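Local coordinates for TIR protein (Paracoccus denitrificans PD1222, PDB 3H16), which is of unknown function but is a bacterial TIR-domain protein, built on the parallel, flavodoxin-like alpha/beta fold of that family, at residues W51-F55 and K69-S74; L95-F99 and F124-M128. Residues are numbered along the deposited sequence.

From the N terminus, strand 21-28 and helix 32-45 precede strand 50-57, where contact 1 opens. Its segments are 14 residues apart at the closest ends; between them lie the BB loop and the first part of helix 63-73. Strand 74-81 leads to contact 2, which opens at the end of helix 92-95 and closes, after strand 109-113, where helix 118-124 gives way to helix 126-129. The two loops follow in series, neither crossing nor enclosing the other. The centres of contacts 1 and 2 lie about 19 Å apart, their nearest atoms about 6 Å. Helix 63-73 bridges them: its last turn supplies one side of contact 1, whereas Leu-63 and Ile-67 meet side chains of contact 2.

Contact 1: W51-F55 and K69-S74; sequences WYDDF and KGLGSS
This is a strand-to-helix contact inside a beta-alpha-beta crossover: 51-55 lies on an edge strand, 50-57, and 69-74 takes in the last turn of helix 63-73, which carries the chain over strand 21-28, and the start of strand 74-81. Trp-51 is extended (phi/psi -132/147°). Tyr-52 (-164/-9°) breaks this, and a beta turn follows, with Phe-55 N bonded to Tyr-52 O at 3.0 Å. In register, Trp-51 CA faces Ser-74 CA at 8.9 Å and Phe-55 CA faces Gly-70 CA at 8.0 Å. With chi1 p (chi2 -34°), Trp-51 NE1 donates a hydrogen bond to Ser-74 OG at 2.7 Å (N-H...O 165°); Ser-74 OG (chi1 m) in turn donates to Gly-70 O at 2.8 Å. Trp-51 CZ2 rests 3.7 Å from Ser-73 CB, and the indole stacks on His-21. Phe-55 CE1 (chi1 m) lies 3.6 Å from Gly-70 CA; a CB on Gly-70 would lie only 3.2 Å from Phe-55 CE1. Lys-69, trans throughout, stretches past this ring to a long salt bridge, Lys-69 NZ to Asp-54 OD1 3.8 Å. The directional chemistry is thus a relay from indole through hydroxyl to helix carbonyl, with the exposed charge pair adding a looser tie.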
ATOM      1  N   TRP B  51     -11.174 -19.005  -4.205  1.00 30.67           N
ATOM      2  CA  TRP B  51     -12.481 -19.377  -4.734  1.00 30.83           C
ATOM      3  C   TRP B  51     -13.071 -18.141  -5.406  1.00 32.11           C
ATOM      4  O   TRP B  51     -12.804 -17.011  -4.995  1.00 30.37           O
ATOM      5  CB  TRP B  51     -13.420 -19.965  -3.658  1.00 30.53           C
ATOM      6  CG  TRP B  51     -13.895 -19.089  -2.545  1.00 28.56           C
ATOM      7  CD1 TRP B  51     -13.213 -18.080  -1.949  1.00 30.61           C
ATOM      8  CD2 TRP B  51     -15.116 -19.242  -1.800  1.00 29.21           C
ATOM      9  NE1 TRP B  51     -13.925 -17.594  -0.876  1.00 29.26           N
ATOM     10  CE2 TRP B  51     -15.097 -18.289  -0.763  1.00 27.32           C
ATOM     11  CE3 TRP B  51     -16.223 -20.096  -1.910  1.00 29.24           C
ATOM     12  CZ2 TRP B  51     -16.142 -18.159   0.163  1.00 27.80           C
ATOM     13  CZ3 TRP B  51     -17.265 -19.967  -0.990  1.00 27.91           C
ATOM     14  CH2 TRP B  51     -17.213 -19.002   0.033  1.00 26.88           C
ATOM     15  N   TYR B  52     -13.839 -18.362  -6.467  1.00 33.01           N
ATOM     16  CA  TYR B  52     -14.431 -17.265  -7.227  1.00 35.67           C
ATOM     17  C   TYR B  52     -15.562 -17.716  -8.156  1.00 36.57           C
ATOM     18  O   TYR B  52     -16.250 -16.884  -8.742  1.00 39.13           O
ATOM     19  CB  TYR B  52     -13.360 -16.601  -8.088  1.00 38.17           C
ATOM     20  CG  TYR B  52     -12.762 -17.549  -9.099  1.00 37.90           C
ATOM     21  CD1 TYR B  52     -11.791 -18.474  -8.718  1.00 37.85           C
ATOM     22  CD2 TYR B  52     -13.198 -17.556 -10.426  1.00 38.17           C
ATOM     23  CE1 TYR B  52     -11.264 -19.386  -9.627  1.00 39.35           C
ATOM     24  CE2 TYR B  52     -12.677 -18.466 -11.350  1.00 39.08           C
ATOM     25  CZ  TYR B  52     -11.708 -19.379 -10.941  1.00 40.51           C
ATOM     26  OH  TYR B  52     -11.177 -20.286 -11.833  1.00 42.14           O
ATOM     27  N   ASP B  53     -15.750 -19.021  -8.304  1.00 36.33           N
ATOM     28  CA  ASP B  53     -16.785 -19.514  -9.190  1.00 34.59           C
ATOM     29  C   ASP B  53     -18.182 -18.975  -8.873  1.00 35.39           C
ATOM     30  O   ASP B  53     -18.944 -18.649  -9.783  1.00 30.29           O
ATOM     31  CB  ASP B  53     -16.800 -21.034  -9.180  1.00 33.53           C
ATOM     32  CG  ASP B  53     -17.699 -21.600 -10.246  1.00 37.32           C
ATOM     33  OD1 ASP B  53     -17.449 -21.313 -11.436  1.00 38.23           O
ATOM     34  OD2 ASP B  53     -18.661 -22.322  -9.895  1.00 39.73           O
ATOM     35  N   ASP B  54     -18.520 -18.880  -7.587  1.00 37.04           N
ATOM     36  CA  ASP B  54     -19.827 -18.370  -7.182  1.00 40.07           C
ATOM     37  C   ASP B  54     -19.742 -16.889  -6.878  1.00 39.71           C
ATOM     38  O   ASP B  54     -20.430 -16.386  -5.985  1.00 41.85           O
ATOM     39  CB  ASP B  54     -20.344 -19.105  -5.939  1.00 46.32           C
ATOM     40  CG  ASP B  54     -21.012 -20.438  -6.270  1.00 49.08           C
ATOM     41  OD1 ASP B  54     -21.603 -21.033  -5.347  1.00 51.65           O
ATOM     42  OD2 ASP B  54     -20.952 -20.894  -7.436  1.00 49.32           O
ATOM     43  N   PHE B  55     -18.892 -16.191  -7.620  1.00 37.00           N
ATOM     44  CA  PHE B  55     -18.713 -14.768  -7.411  1.00 34.28           C
ATOM     45  C   PHE B  55     -18.753 -13.961  -8.701  1.00 33.92           C
ATOM     46  O   PHE B  55     -18.345 -12.794  -8.720  1.00 35.67           O
ATOM     47  CB  PHE B  55     -17.407 -14.520  -6.664  1.00 32.24           C
ATOM     48  CG  PHE B  55     -17.430 -15.005  -5.244  1.00 30.22           C
ATOM     49  CD1 PHE B  55     -18.067 -14.266  -4.252  1.00 29.47           C
ATOM     50  CD2 PHE B  55     -16.836 -16.218  -4.898  1.00 30.01           C
ATOM     51  CE1 PHE B  55     -18.115 -14.723  -2.936  1.00 28.63           C
ATOM     52  CE2 PHE B  55     -16.880 -16.689  -3.576  1.00 28.75           C
ATOM     53  CZ  PHE B  55     -17.520 -15.939  -2.600  1.00 29.70           C
ATOM     54  N   LYS B  69     -20.878 -12.463   1.815  1.00 49.56           N
ATOM     55  CA  LYS B  69     -20.643 -13.895   1.702  1.00 47.02           C
ATOM     56  C   LYS B  69     -19.150 -14.160   1.578  1.00 46.36           C
ATOM     57  O   LYS B  69     -18.574 -14.890   2.389  1.00 46.82           O
ATOM     58  CB  LYS B  69     -21.369 -14.455   0.474  1.00 47.01           C
ATOM     59  CG  LYS B  69     -21.125 -15.938   0.217  1.00 47.16           C
ATOM     60  CD  LYS B  69     -21.759 -16.384  -1.095  1.00 48.04           C
ATOM     61  CE  LYS B  69     -21.392 -17.819  -1.445  1.00 50.08           C
ATOM     62  NZ  LYS B  69     -21.873 -18.195  -2.810  1.00 52.14           N
ATOM     63  N   GLY B  70     -18.528 -13.561   0.562  1.00 44.86           N
ATOM     64  CA  GLY B  70     -17.104 -13.749   0.350  1.00 41.06           C
ATOM     65  C   GLY B  70     -16.251 -13.454   1.575  1.00 38.41           C
ATOM     66  O   GLY B  70     -15.292 -14.172   1.869  1.00 36.84           O
ATOM     67  N   LEU B  71     -16.605 -12.397   2.296  1.00 35.39           N
ATOM     68  CA  LEU B  71     -15.856 -12.005   3.475  1.00 34.56           C
ATOM     69  C   LEU B  71     -16.182 -12.874   4.677  1.00 37.87           C
ATOM     70  O   LEU B  71     -15.430 -12.909   5.653  1.00 37.64           O
ATOM     71  CB  LEU B  71     -16.118 -10.528   3.787  1.00 28.67           C
ATOM     72  CG  LEU B  71     -15.396  -9.527   2.879  1.00 22.81           C
ATOM     73  CD1 LEU B  71     -16.010  -8.144   3.006  1.00 22.02           C
ATOM     74  CD2 LEU B  71     -13.931  -9.494   3.255  1.00 17.46           C
ATOM     75  N   GLY B  72     -17.297 -13.591   4.596  1.00 40.67           N
ATOM     76  CA  GLY B  72     -17.695 -14.453   5.694  1.00 45.29           C
ATOM     77  C   GLY B  72     -16.884 -15.732   5.813  1.00 46.42           C
ATOM     78  O   GLY B  72     -16.872 -16.362   6.871  1.00 49.32           O
ATOM     79  N   SER B  73     -16.199 -16.118   4.738  1.00 44.73           N
ATOM     80  CA  SER B  73     -15.400 -17.343   4.736  1.00 42.06           C
ATOM     81  C   SER B  73     -13.979 -17.127   4.212  1.00 39.81           C
ATOM     82  O   SER B  73     -13.188 -18.066   4.159  1.00 39.53           O
ATOM     83  CB  SER B  73     -16.082 -18.406   3.872  1.00 42.63           C
ATOM     84  OG  SER B  73     -17.477 -18.431   4.102  1.00 43.69           O
ATOM     85  N   SER B  74     -13.658 -15.899   3.816  1.00 36.73           N
ATOM     86  CA  SER B  74     -12.336 -15.599   3.286  1.00 34.49           C
ATOM     87  C   SER B  74     -11.634 -14.576   4.147  1.00 35.74           C
ATOM     88  O   SER B  74     -12.268 -13.862   4.922  1.00 34.26           O
ATOM     89  CB  SER B  74     -12.437 -15.053   1.859  1.00 33.02           C
ATOM     90  OG  SER B  74     -13.253 -15.873   1.040  1.00 32.96           O
TER

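Contact 2: L95-F99 and F124-M128; sequences LDGLF and FSPTM
In the flavodoxin-like TIR fold, this buried contact joins two short helical connections, one following helix 92-95 and the other spanning the junction of helices 118-124 and 126-129. Backbone geometry comes first. Residues 96-98 form a 3-10 turn, with Leu-98 N bonded to Leu-95 O at 2.8 Å. In the partner, Phe-124 is still helical, Ser-125 leaves helical angles (phi/psi -158/107°), and Pro-126 returns to them in a weakly bonded turn that runs on through Met-128. The segments advance in the same sense: Leu-95 CA faces Ser-125 CA at 8.6 Å, and Phe-99 CA faces Met-128 CA at 8.4 Å.

Ser-125 (chi1 t) brings a polar group to the interface, although no hydrogen bond crosses it. Ser-125 OG lies near the plane of the Phe-99 ring (chi1 m), 4.0 Å from Phe-99 CZ at the ring edge, and Ser-125 CB is 4.2 Å from Leu-95 CD1.

Apolar contacts do most of the joining. Met-128 (chi1 t, chi2 p, chi3 p) has a CA-to-CB bond that points sideways, yet its bent chain sends Met-128 CE to 3.7 Å from Phe-99 CE1 and 4.1 Å from Leu-98 CD2. Leu-98, with chi1 at -147° between rotamer wells, also touches Ile-67 of helix 63-73 and Val-79 of strand 74-81, while Met-128 touches Leu-81; the contact therefore sits against helix and sheet. Phe-124, which stacks on Phe-86, has a CA-to-CB bond pointing sideways, but chi1 t brings its ring end close to Leu-95 (chi1 m, chi2 t), where Leu-95 CD1 meets Phe-124 CZ at 3.3 Å.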
ATOM      1  N   LEU B  95     -22.148  -0.104  -3.920  1.00 40.57           N
ATOM      2  CA  LEU B  95     -20.704   0.034  -3.919  1.00 37.51           C
ATOM      3  C   LEU B  95     -20.141   0.268  -2.528  1.00 40.93           C
ATOM      4  O   LEU B  95     -19.034  -0.169  -2.230  1.00 40.22           O
ATOM      5  CB  LEU B  95     -20.293   1.191  -4.829  1.00 31.85           C
ATOM      6  CG  LEU B  95     -20.588   0.939  -6.307  1.00 29.27           C
ATOM      7  CD1 LEU B  95     -19.975   2.034  -7.168  1.00 24.94           C
ATOM      8  CD2 LEU B  95     -20.012  -0.431  -6.698  1.00 25.49           C
ATOM      9  N   ASP B  96     -20.916   0.941  -1.679  1.00 45.14           N
ATOM     10  CA  ASP B  96     -20.499   1.282  -0.314  1.00 51.03           C
ATOM     11  C   ASP B  96     -19.761   0.226   0.519  1.00 54.73           C
ATOM     12  O   ASP B  96     -18.825   0.559   1.250  1.00 57.14           O
ATOM     13  CB  ASP B  96     -21.701   1.800   0.496  1.00 51.39           C
ATOM     14  CG  ASP B  96     -22.212   3.157   0.001  1.00 50.12           C
ATOM     15  OD1 ASP B  96     -21.415   3.929  -0.582  1.00 48.55           O
ATOM     16  OD2 ASP B  96     -23.408   3.455   0.215  1.00 47.52           O
ATOM     17  N   GLY B  97     -20.174  -1.033   0.431  1.00 57.52           N
ATOM     18  CA  GLY B  97     -19.508  -2.060   1.212  1.00 59.91           C
ATOM     19  C   GLY B  97     -18.099  -2.361   0.729  1.00 60.37           C
ATOM     20  O   GLY B  97     -17.242  -2.802   1.496  1.00 61.01           O
ATOM     21  N   LEU B  98     -17.867  -2.100  -0.553  1.00 59.08           N
ATOM     22  CA  LEU B  98     -16.590  -2.354  -1.206  1.00 56.56           C
ATOM     23  C   LEU B  98     -15.433  -1.489  -0.713  1.00 58.55           C
ATOM     24  O   LEU B  98     -14.319  -1.587  -1.229  1.00 59.19           O
ATOM     25  CB  LEU B  98     -16.767  -2.158  -2.711  1.00 51.34           C
ATOM     26  CG  LEU B  98     -15.959  -3.020  -3.677  1.00 48.01           C
ATOM     27  CD1 LEU B  98     -16.173  -4.500  -3.371  1.00 45.17           C
ATOM     28  CD2 LEU B  98     -16.401  -2.707  -5.096  1.00 46.80           C
ATOM     29  N   PHE B  99     -15.679  -0.646   0.281  1.00 60.63           N
ATOM     30  CA  PHE B  99     -14.623   0.227   0.783  1.00 62.47           C
ATOM     31  C   PHE B  99     -14.230  -0.065   2.221  1.00 62.56           C
ATOM     32  O   PHE B  99     -13.110   0.234   2.636  1.00 62.77           O
ATOM     33  CB  PHE B  99     -15.054   1.693   0.679  1.00 64.88           C
ATOM     34  CG  PHE B  99     -15.500   2.102  -0.692  1.00 67.49           C
ATOM     35  CD1 PHE B  99     -14.665   1.929  -1.790  1.00 69.52           C
ATOM     36  CD2 PHE B  99     -16.762   2.655  -0.887  1.00 68.32           C
ATOM     37  CE1 PHE B  99     -15.080   2.302  -3.066  1.00 71.24           C
ATOM     38  CE2 PHE B  99     -17.190   3.031  -2.153  1.00 69.28           C
ATOM     39  CZ  PHE B  99     -16.347   2.854  -3.247  1.00 71.24           C
ATOM     40  N   PHE B 124     -17.274   5.956 -13.031  1.00 40.00           N
ATOM     41  CA  PHE B 124     -18.013   4.930 -12.327  1.00 43.51           C
ATOM     42  C   PHE B 124     -18.137   5.282 -10.848  1.00 41.73           C
ATOM     43  O   PHE B 124     -19.227   5.214 -10.277  1.00 43.86           O
ATOM     44  CB  PHE B 124     -17.308   3.584 -12.490  1.00 50.79           C
ATOM     45  CG  PHE B 124     -17.784   2.530 -11.537  1.00 57.74           C
ATOM     46  CD1 PHE B 124     -19.098   2.070 -11.583  1.00 62.50           C
ATOM     47  CD2 PHE B 124     -16.919   1.993 -10.586  1.00 60.76           C
ATOM     48  CE1 PHE B 124     -19.543   1.090 -10.697  1.00 63.65           C
ATOM     49  CE2 PHE B 124     -17.350   1.011  -9.696  1.00 62.54           C
ATOM     50  CZ  PHE B 124     -18.667   0.558  -9.752  1.00 63.61           C
ATOM     51  N   SER B 125     -17.019   5.671 -10.235  1.00 37.43           N
ATOM     52  CA  SER B 125     -16.994   6.003  -8.816  1.00 33.68           C
ATOM     53  C   SER B 125     -15.818   6.908  -8.465  1.00 34.27           C
ATOM     54  O   SER B 125     -14.675   6.459  -8.422  1.00 35.00           O
ATOM     55  CB  SER B 125     -16.903   4.717  -7.990  1.00 31.66           C
ATOM     56  OG  SER B 125     -16.751   4.995  -6.610  1.00 26.51           O
ATOM     57  N   PRO B 126     -16.092   8.194  -8.186  1.00 33.48           N
ATOM     58  CA  PRO B 126     -15.065   9.182  -7.833  1.00 32.57           C
ATOM     59  C   PRO B 126     -14.143   8.724  -6.703  1.00 33.32           C
ATOM     60  O   PRO B 126     -12.920   8.813  -6.815  1.00 34.26           O
ATOM     61  CB  PRO B 126     -15.885  10.404  -7.434  1.00 31.44           C
ATOM     62  CG  PRO B 126     -17.136  10.256  -8.269  1.00 31.64           C
ATOM     63  CD  PRO B 126     -17.438   8.797  -8.145  1.00 31.57           C
ATOM     64  N   THR B 127     -14.731   8.237  -5.617  1.00 32.76           N
ATOM     65  CA  THR B 127     -13.946   7.784  -4.472  1.00 33.58           C
ATOM     66  C   THR B 127     -12.967   6.673  -4.866  1.00 33.97           C
ATOM     67  O   THR B 127     -11.810   6.665  -4.441  1.00 30.66           O
ATOM     68  CB  THR B 127     -14.872   7.274  -3.338  1.00 34.99           C
ATOM     69  OG1 THR B 127     -15.862   8.269  -3.055  1.00 36.33           O
ATOM     70  CG2 THR B 127     -14.077   6.998  -2.065  1.00 34.63           C
ATOM     71  N   MET B 128     -13.436   5.746  -5.691  1.00 35.67           N
ATOM     72  CA  MET B 128     -12.627   4.620  -6.144  1.00 38.00           C
ATOM     73  C   MET B 128     -11.438   5.056  -7.004  1.00 34.58           C
ATOM     74  O   MET B 128     -10.374   4.417  -6.990  1.00 30.98           O
ATOM     75  CB  MET B 128     -13.509   3.653  -6.942  1.00 48.51           C
ATOM     76  CG  MET B 128     -12.793   2.423  -7.470  1.00 65.04           C
ATOM     77  SD  MET B 128     -12.284   1.285  -6.164  1.00 76.33           S
ATOM     78  CE  MET B 128     -13.791   0.321  -5.954  1.00 83.63           C
TER